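Local coordinates for B-type flagellar hook-associated protein 2 (Pseudomonas aeruginosa, PDB 5FHY) that caps the distal end of the growing flagellar filament, promoting flagellin polymerisation there and preventing unpolymerised subunits from leaking out, at the interface of chains A and B. Numbering follows the deposited sequence. Chains: chain A/B, B-type flagellar hook-associated protein 2.

The interface of chains A and B. Residues chain A 21, 24, 26, 210-213; chain B 246-249.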
loop_
_atom_site.group_PDB
_atom_site.type_symbol
_atom_site.label_atom_id
_atom_site.label_comp_id
_atom_site.label_asym_id
_atom_site.label_seq_id
_atom_site.Cartn_x
_atom_site.Cartn_y
_atom_site.Cartn_z
ATOM N N ASP A 21 -17.634 -31.318 16.590
ATOM C CA ASP A 21 -16.267 -31.033 16.169
ATOM C C ASP A 21 -15.619 -32.216 15.443
ATOM O O ASP A 21 -15.961 -32.514 14.300
ATOM C CB ASP A 21 -15.418 -30.609 17.376
ATOM C CG ASP A 21 -15.565 -31.548 18.562
ATOM O OD1 ASP A 21 -16.442 -32.435 18.508
ATOM O OD2 ASP A 21 -14.798 -31.405 19.538
ATOM N N LYS A 24 -17.917 -35.735 16.931
ATOM C CA LYS A 24 -19.362 -35.738 16.786
ATOM C C LYS A 24 -19.833 -34.377 16.301
ATOM O O LYS A 24 -19.482 -33.346 16.875
ATOM C CB LYS A 24 -20.010 -36.092 18.130
ATOM C CG LYS A 24 -21.523 -35.971 18.209
ATOM C CD LYS A 24 -21.957 -36.119 19.663
ATOM C CE LYS A 24 -21.123 -35.205 20.557
ATOM N NZ LYS A 24 -21.126 -35.599 21.991
ATOM N N SER A 26 -23.375 -32.268 15.417
ATOM C CA SER A 26 -24.760 -32.425 15.825
ATOM C C SER A 26 -25.672 -31.413 15.171
ATOM O O SER A 26 -25.220 -30.433 14.587
ATOM C CB SER A 26 -24.876 -32.314 17.345
ATOM O OG SER A 26 -24.002 -31.316 17.839
ATOM N N ILE A 210 -17.442 -36.013 26.162
ATOM C CA ILE A 210 -17.766 -34.742 25.528
ATOM C C ILE A 210 -18.974 -34.090 26.200
ATOM O O ILE A 210 -19.944 -34.770 26.530
ATOM C CB ILE A 210 -18.049 -34.933 24.018
ATOM C CG1 ILE A 210 -16.820 -35.502 23.313
ATOM C CG2 ILE A 210 -18.442 -33.624 23.369
ATOM C CD1 ILE A 210 -15.614 -34.603 23.386
ATOM N N THR A 211 -18.916 -32.778 26.408
ATOM C CA THR A 211 -20.091 -32.042 26.859
ATOM C C THR A 211 -20.866 -31.524 25.653
ATOM O O THR A 211 -20.315 -30.811 24.814
ATOM C CB THR A 211 -19.713 -30.854 27.770
ATOM O OG1 THR A 211 -19.006 -31.336 28.918
ATOM C CG2 THR A 211 -20.963 -30.115 28.231
ATOM N N LEU A 212 -22.146 -31.874 25.573
ATOM C CA LEU A 212 -22.986 -31.416 24.471
ATOM C C LEU A 212 -24.076 -30.473 24.966
ATOM O O LEU A 212 -24.908 -30.848 25.792
ATOM C CB LEU A 212 -23.621 -32.598 23.742
ATOM C CG LEU A 212 -24.556 -32.201 22.599
ATOM C CD1 LEU A 212 -23.724 -31.891 21.361
ATOM C CD2 LEU A 212 -25.590 -33.280 22.316
ATOM N N THR A 213 -24.078 -29.253 24.442
ATOM C CA THR A 213 -24.990 -28.218 24.911
ATOM C C THR A 213 -26.022 -27.839 23.853
ATOM O O THR A 213 -25.668 -27.382 22.769
ATOM C CB THR A 213 -24.232 -26.948 25.333
ATOM O OG1 THR A 213 -23.046 -27.315 26.051
ATOM C CG2 THR A 213 -25.109 -26.083 26.229
ATOM N N THR B 246 -26.941 -26.329 18.328
ATOM C CA THR B 246 -26.093 -27.257 19.061
ATOM C C THR B 246 -24.630 -26.971 18.785
ATOM O O THR B 246 -24.301 -26.484 17.704
ATOM C CB THR B 246 -26.347 -28.712 18.656
ATOM O OG1 THR B 246 -27.730 -28.901 18.372
ATOM C CG2 THR B 246 -25.920 -29.656 19.761
ATOM N N LYS B 247 -23.765 -27.226 19.764
ATOM C CA LYS B 247 -22.420 -27.733 19.480
ATOM C C LYS B 247 -21.718 -28.084 20.793
ATOM O O LYS B 247 -22.006 -27.493 21.833
ATOM C CB LYS B 247 -21.580 -26.745 18.651
ATOM C CG LYS B 247 -20.082 -27.030 18.662
ATOM C CD LYS B 247 -19.440 -26.744 17.314
ATOM C CE LYS B 247 -17.978 -27.179 17.302
ATOM N NZ LYS B 247 -17.266 -26.799 18.554
ATOM N N VAL B 248 -20.809 -29.052 20.731
ATOM C CA VAL B 248 -20.057 -29.534 21.886
ATOM C C VAL B 248 -19.359 -28.434 22.693
ATOM O O VAL B 248 -19.184 -27.310 22.222
ATOM C CB VAL B 248 -18.992 -30.554 21.452
ATOM C CG1 VAL B 248 -19.601 -31.594 20.528
ATOM C CG2 VAL B 248 -17.817 -29.842 20.788
ATOM N N GLY B 249 -18.977 -28.769 23.921
ATOM C CA GLY B 249 -18.287 -27.831 24.789
ATOM C C GLY B 249 -17.281 -28.513 25.697
ATOM O O GLY B 249 -17.089 -28.111 26.845
#
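Antiparallel strand addition joins two chains of this FliD fragment, which lacks both ends of the protein: strand 245-248 of chain B lies along the edge of strand 210-215 of chain A, with bridges pairing A:Leu212 with B:Val248 and A:Thr213 with B:Lys247. Repeated by two-fold symmetry, the contact helps build the deposited assembly; the structure alone does not show its role in the working cap. Just past the strand, at the last modelled residue of B, the backbone is tied by a hydrogen bond from B:Gly249 N to A:Thr211 O, 2.6 Å long, lying in the carbonyl plane with 157° at the oxygen and 148° at the hydrogen. The pairing widens toward A:Thr213, whose O stands 3.6 Å from B:Lys247 N.

The tight part centres on B:Val248, which buries 97 Å², the largest share of the patch. Its CG1 is anti to the carbonyl carbon (chi1 -48°), while CG2 takes the crowded position between N and carbonyl carbon. CB and CG1 both meet A:Ile210 CG2 at 3.7 Å, in an oblique crossing, CG1 also faces the aliphatic CE of A:Lys24 at 3.9 Å, and CG2 lies against the carboxylate of A:Asp21, 3.6 Å from its CG. That side chain crosses the valine at about a right angle. Farther along, B:Thr246 turns its methyl, anti to its own N, between strands 210-215 and 24-28 of A, where CG2 touches A:Leu212 CD1 at 3.5 Å.

The other face of the added strand is looser. A:Thr211 and A:Thr213 approach it with little beyond CB, and B:Lys247 extends away from strand 210-215. Its terminal amine, if protonated, could feel the A:Asp21 carboxylate at most electrostatically, since B:Lys247 NZ stays 5.3 Å from A:Asp21 OD2.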